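Putative invasin (Yersinia pseudotuberculosis IP 31758, PDB 5N40) is an adhesin with immunoglobulin-like domains followed by a C-type lectin-like domain, and probably serves in attachment of the bacterium to host cells. Local coordinates at residues Thr44-Asp58 and Tyr68-Ser82. The protein carries 1 engineered substitution. Sequence-based numbering, arbitrary orientation.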
loop_
_atom_site.group_PDB
_atom_site.type_symbol
_atom_site.label_atom_id
_atom_site.label_comp_id
_atom_site.label_asym_id
_atom_site.label_seq_id
_atom_site.Cartn_x
_atom_site.Cartn_y
_atom_site.Cartn_z
ATOM N N THR A 44 0.120 -48.302 -34.786
ATOM C CA THR A 44 0.191 -48.896 -33.459
ATOM C C THR A 44 1.638 -49.164 -33.049
ATOM O O THR A 44 2.554 -49.184 -33.875
ATOM C CB THR A 44 -0.625 -50.195 -33.420
ATOM O OG1 THR A 44 -0.079 -51.145 -34.342
ATOM C CG2 THR A 44 -2.080 -49.921 -33.796
ATOM N N GLY A 45 1.833 -49.358 -31.747
ATOM C CA GLY A 45 3.115 -49.791 -31.225
ATOM C C GLY A 45 4.216 -48.754 -31.265
ATOM O O GLY A 45 5.394 -49.117 -31.239
ATOM N N GLN A 46 3.874 -47.476 -31.316
ATOM C CA GLN A 46 4.874 -46.429 -31.463
ATOM C C GLN A 46 5.347 -45.891 -30.115
ATOM O O GLN A 46 4.703 -46.066 -29.076
ATOM C CB GLN A 46 4.319 -45.288 -32.310
ATOM C CG GLN A 46 3.886 -45.732 -33.692
ATOM C CD GLN A 46 5.011 -46.405 -34.452
ATOM O OE1 GLN A 46 5.988 -45.761 -34.836
ATOM N NE2 GLN A 46 4.887 -47.713 -34.658
ATOM N N THR A 47 6.500 -45.216 -30.156
ATOM C CA THR A 47 7.112 -44.586 -28.987
ATOM C C THR A 47 6.787 -43.100 -29.056
ATOM O O THR A 47 7.432 -42.343 -29.787
ATOM C CB THR A 47 8.612 -44.848 -28.965
ATOM O OG1 THR A 47 8.825 -46.263 -28.884
ATOM C CG2 THR A 47 9.276 -44.148 -27.763
ATOM N N VAL A 48 5.777 -42.694 -28.292
ATOM C CA VAL A 48 5.201 -41.357 -28.353
ATOM C C VAL A 48 5.545 -40.606 -27.073
ATOM O O VAL A 48 5.498 -41.172 -25.973
ATOM C CB VAL A 48 3.674 -41.450 -28.554
ATOM C CG1 VAL A 48 3.007 -40.075 -28.497
ATOM C CG2 VAL A 48 3.369 -42.133 -29.876
ATOM N N ALA A 49 5.906 -39.332 -27.222
ATOM C CA ALA A 49 6.169 -38.452 -26.092
ATOM C C ALA A 49 5.450 -37.133 -26.315
ATOM O O ALA A 49 5.331 -36.665 -27.452
ATOM C CB ALA A 49 7.670 -38.206 -25.903
ATOM N N PHE A 50 4.960 -36.545 -25.226
ATOM C CA PHE A 50 4.322 -35.237 -25.246
ATOM C C PHE A 50 5.174 -34.234 -24.479
ATOM O O PHE A 50 5.906 -34.591 -23.554
ATOM C CB PHE A 50 2.926 -35.274 -24.611
ATOM C CG PHE A 50 1.952 -36.218 -25.285
ATOM C CD1 PHE A 50 1.998 -36.460 -26.647
ATOM C CD2 PHE A 50 0.974 -36.858 -24.536
ATOM C CE1 PHE A 50 1.090 -37.330 -27.242
ATOM C CE2 PHE A 50 0.077 -37.727 -25.120
ATOM C CZ PHE A 50 0.132 -37.964 -26.472
ATOM N N THR A 51 5.070 -32.967 -24.870
ATOM C CA THR A 51 5.625 -31.875 -24.084
ATOM C C THR A 51 4.538 -30.834 -23.860
ATOM O O THR A 51 3.584 -30.729 -24.632
ATOM C CB THR A 51 6.843 -31.230 -24.759
ATOM O OG1 THR A 51 6.429 -30.500 -25.920
ATOM C CG2 THR A 51 7.852 -32.297 -25.160
ATOM N N SER A 52 4.696 -30.057 -22.790
ATOM C CA SER A 52 3.777 -28.975 -22.468
ATOM C C SER A 52 4.564 -27.807 -21.891
ATOM O O SER A 52 5.487 -28.011 -21.101
ATOM C CB SER A 52 2.719 -29.404 -21.458
ATOM O OG SER A 52 1.824 -28.332 -21.188
ATOM N N THR A 53 4.170 -26.583 -22.261
ATOM C CA THR A 53 4.862 -25.396 -21.760
ATOM C C THR A 53 4.516 -25.093 -20.306
ATOM O O THR A 53 5.270 -24.375 -19.633
ATOM C CB THR A 53 4.538 -24.180 -22.631
ATOM O OG1 THR A 53 3.121 -23.961 -22.677
ATOM C CG2 THR A 53 5.074 -24.382 -24.046
ATOM N N LEU A 54 3.409 -25.633 -19.809
ATOM C CA LEU A 54 2.977 -25.451 -18.435
ATOM C C LEU A 54 2.562 -26.795 -17.857
ATOM O O LEU A 54 2.057 -27.666 -18.571
ATOM C CB LEU A 54 1.801 -24.462 -18.344
ATOM C CG LEU A 54 2.035 -23.027 -18.811
ATOM C CD1 LEU A 54 0.699 -22.273 -18.836
ATOM C CD2 LEU A 54 3.058 -22.332 -17.920
ATOM N N GLY A 55 2.773 -26.956 -16.556
ATOM C CA GLY A 55 2.378 -28.169 -15.876
ATOM C C GLY A 55 3.345 -29.309 -16.133
ATOM O O GLY A 55 4.434 -29.139 -16.690
ATOM N N THR A 56 2.923 -30.499 -15.713
ATOM C CA THR A 56 3.733 -31.704 -15.828
ATOM C C THR A 56 2.889 -32.850 -16.381
ATOM O O THR A 56 1.678 -32.908 -16.167
ATOM C CB THR A 56 4.338 -32.092 -14.468
ATOM O OG1 THR A 56 3.293 -32.275 -13.499
ATOM C CG2 THR A 56 5.294 -31.002 -13.989
ATOM N N LEU A 57 3.545 -33.753 -17.107
ATOM C CA LEU A 57 2.901 -34.899 -17.734
ATOM C C LEU A 57 3.402 -36.194 -17.107
ATOM O O LEU A 57 4.562 -36.291 -16.696
ATOM C CB LEU A 57 3.182 -34.924 -19.245
ATOM C CG LEU A 57 2.561 -33.798 -20.078
ATOM C CD1 LEU A 57 3.459 -33.414 -21.262
ATOM C CD2 LEU A 57 1.196 -34.217 -20.568
ATOM N N ASP A 58 2.523 -37.197 -17.030
ATOM C CA ASP A 58 2.969 -38.531 -16.655
ATOM C C ASP A 58 3.322 -39.293 -17.934
ATOM O O ASP A 58 3.395 -38.714 -19.021
ATOM C CB ASP A 58 1.921 -39.234 -15.790
ATOM C CG ASP A 58 0.636 -39.527 -16.530
ATOM O OD1 ASP A 58 0.498 -39.111 -17.701
ATOM O OD2 ASP A 58 -0.243 -40.184 -15.929
ATOM N N TYR A 68 -2.866 -42.655 -28.138
ATOM C CA TYR A 68 -1.827 -42.552 -27.122
ATOM C C TYR A 68 -2.194 -41.416 -26.182
ATOM O O TYR A 68 -2.454 -40.299 -26.636
ATOM C CB TYR A 68 -0.454 -42.301 -27.754
ATOM C CG TYR A 68 -0.044 -43.338 -28.774
ATOM C CD1 TYR A 68 -0.596 -43.341 -30.052
ATOM C CD2 TYR A 68 0.899 -44.311 -28.464
ATOM C CE1 TYR A 68 -0.228 -44.289 -30.993
ATOM C CE2 TYR A 68 1.278 -45.261 -29.403
ATOM C CZ TYR A 68 0.715 -45.238 -30.666
ATOM O OH TYR A 68 1.089 -46.181 -31.606
ATOM N N THR A 69 -2.202 -41.696 -24.879
ATOM C CA THR A 69 -2.698 -40.734 -23.901
ATOM C C THR A 69 -1.697 -40.511 -22.776
ATOM O O THR A 69 -0.859 -41.362 -22.475
ATOM C CB THR A 69 -4.032 -41.189 -23.306
ATOM O OG1 THR A 69 -3.869 -42.458 -22.660
ATOM C CG2 THR A 69 -5.071 -41.316 -24.406
ATOM N N ALA A 70 -1.813 -39.336 -22.159
ATOM C CA ALA A 70 -1.092 -39.009 -20.936
ATOM C C ALA A 70 -1.920 -38.001 -20.156
ATOM O O ALA A 70 -2.774 -37.306 -20.714
ATOM C CB ALA A 70 0.307 -38.452 -21.218
ATOM N N THR A 71 -1.674 -37.939 -18.853
ATOM C CA THR A 71 -2.353 -36.985 -17.985
ATOM C C THR A 71 -1.433 -35.793 -17.745
ATOM O O THR A 71 -0.294 -35.964 -17.299
ATOM C CB THR A 71 -2.753 -37.633 -16.660
ATOM O OG1 THR A 71 -3.702 -38.679 -16.907
ATOM C CG2 THR A 71 -3.371 -36.604 -15.709
ATOM N N LEU A 72 -1.930 -34.599 -18.052
ATOM C CA LEU A 72 -1.276 -33.362 -17.667
ATOM C C LEU A 72 -1.838 -32.900 -16.333
ATOM O O LEU A 72 -3.051 -32.922 -16.120
ATOM C CB LEU A 72 -1.499 -32.274 -18.718
ATOM C CG LEU A 72 -0.843 -30.933 -18.387
ATOM C CD1 LEU A 72 0.476 -30.809 -19.095
ATOM C CD2 LEU A 72 -1.742 -29.772 -18.735
ATOM N N THR A 73 -0.950 -32.468 -15.444
ATOM C CA THR A 73 -1.343 -31.868 -14.180
ATOM C C THR A 73 -0.905 -30.412 -14.185
ATOM O O THR A 73 0.238 -30.110 -14.530
ATOM C CB THR A 73 -0.727 -32.619 -12.993
ATOM O OG1 THR A 73 -1.213 -33.973 -12.987
ATOM C CG2 THR A 73 -1.092 -31.952 -11.669
ATOM N N ALA A 74 -1.822 -29.519 -13.825
ATOM C CA ALA A 74 -1.501 -28.103 -13.787
ATOM C C ALA A 74 -0.316 -27.850 -12.862
ATOM O O ALA A 74 -0.104 -28.555 -11.875
ATOM C CB ALA A 74 -2.708 -27.300 -13.311
ATOM N N GLY A 75 0.475 -26.847 -13.208
ATOM C CA GLY A 75 1.369 -26.207 -12.262
ATOM C C GLY A 75 0.651 -25.101 -11.526
ATOM O O GLY A 75 -0.576 -25.110 -11.380
ATOM N N THR A 76 1.420 -24.109 -11.078
ATOM C CA THR A 76 0.863 -22.959 -10.380
ATOM C C THR A 76 1.013 -21.657 -11.164
ATOM O O THR A 76 0.735 -20.581 -10.620
ATOM C CB THR A 76 1.511 -22.837 -9.001
ATOM O OG1 THR A 76 2.927 -22.986 -9.125
ATOM C CG2 THR A 76 0.974 -23.921 -8.080
ATOM N N LEU A 77 1.404 -21.729 -12.436
ATOM C CA LEU A 77 1.527 -20.564 -13.303
ATOM C C LEU A 77 0.376 -20.536 -14.300
ATOM O O LEU A 77 0.117 -21.530 -14.983
ATOM C CB LEU A 77 2.857 -20.578 -14.060
ATOM C CG LEU A 77 4.109 -20.619 -13.185
ATOM C CD1 LEU A 77 5.366 -20.753 -14.039
ATOM C CD2 LEU A 77 4.164 -19.391 -12.307
ATOM N N THR A 78 -0.298 -19.391 -14.388
ATOM C CA THR A 78 -1.348 -19.192 -15.372
ATOM C C THR A 78 -0.749 -18.927 -16.748
ATOM O O THR A 78 0.380 -18.440 -16.880
ATOM C CB THR A 78 -2.227 -18.016 -14.962
ATOM O OG1 THR A 78 -1.398 -16.864 -14.772
ATOM C CG2 THR A 78 -2.946 -18.324 -13.666
ATOM N N GLY A 79 -1.518 -19.247 -17.772
ATOM C CA GLY A 79 -1.120 -18.995 -19.141
ATOM C C GLY A 79 -1.822 -19.957 -20.073
ATOM O O GLY A 79 -2.874 -20.493 -19.748
ATOM N N THR A 80 -1.213 -20.165 -21.236
ATOM C CA THR A 80 -1.687 -21.145 -22.205
ATOM C C THR A 80 -0.644 -22.246 -22.336
ATOM O O THR A 80 0.503 -21.978 -22.710
ATOM C CB THR A 80 -1.955 -20.493 -23.560
ATOM O OG1 THR A 80 -2.880 -19.407 -23.392
ATOM C CG2 THR A 80 -2.534 -21.521 -24.539
ATOM N N ALA A 81 -1.039 -23.478 -22.018
ATOM C CA ALA A 81 -0.163 -24.629 -22.206
ATOM C C ALA A 81 -0.215 -25.056 -23.664
ATOM O O ALA A 81 -1.272 -25.466 -24.154
ATOM C CB ALA A 81 -0.579 -25.791 -21.305
ATOM N N SER A 82 0.910 -24.940 -24.363
ATOM C CA SER A 82 1.024 -25.449 -25.721
ATOM C C SER A 82 1.613 -26.849 -25.671
ATOM O O SER A 82 2.651 -27.067 -25.041
ATOM C CB SER A 82 1.903 -24.535 -26.571
ATOM O OG SER A 82 1.304 -23.259 -26.716
HETATM O O HOH W 1 5.038 -27.766 -25.918
HETATM O O HOH W 2 3.330 -21.247 -22.184
HETATM O O HOH W 3 -2.380 -41.216 -16.554
#
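The Tyr68 ring carries the methyl Val48 CG2 over one face, a CH-pi contact with CG2 3.7 Å from the ring centroid. The Phe50 ring turns its edge to the other segment. Tyr68 O lies in the plane of the Phe50 ring, 3.5 Å from Phe50 CZ, and Ala70 CB meets Phe50 CD2. Gln46 N donates to Tyr68 OH (3.1 Å, 160°). The hydroxyl is also hydrogen-bonded to Val43 O, so two backbone groups fix it. The side chains of Val48, Phe50, Tyr68 and Ala70 pack between the two layers of an immunoglobulin-like beta sandwich, in the invasin domain 3 family. Strand 48-52 pairs with strand 79-87. The chain then crosses through Thr53, Leu54 and Gly55 to strand 56-63, which forms a hairpin with strand 67-73. Thr56 and Thr73 are an antiparallel hydrogen-bonded pair; Thr73 N reaches Thr56 O at 2.8 Å. Asp58 bonds to Thr71 twice. Its N donates to Thr71 O. With chi1 at 66°, CG sits between backbone N and carbonyl carbon, and OD1 accepts from Thr71 N at 2.7 Å, on the syn side but 32° out of the carboxylate plane. Ser82 N donates to Thr53 OG1 (2.9 Å).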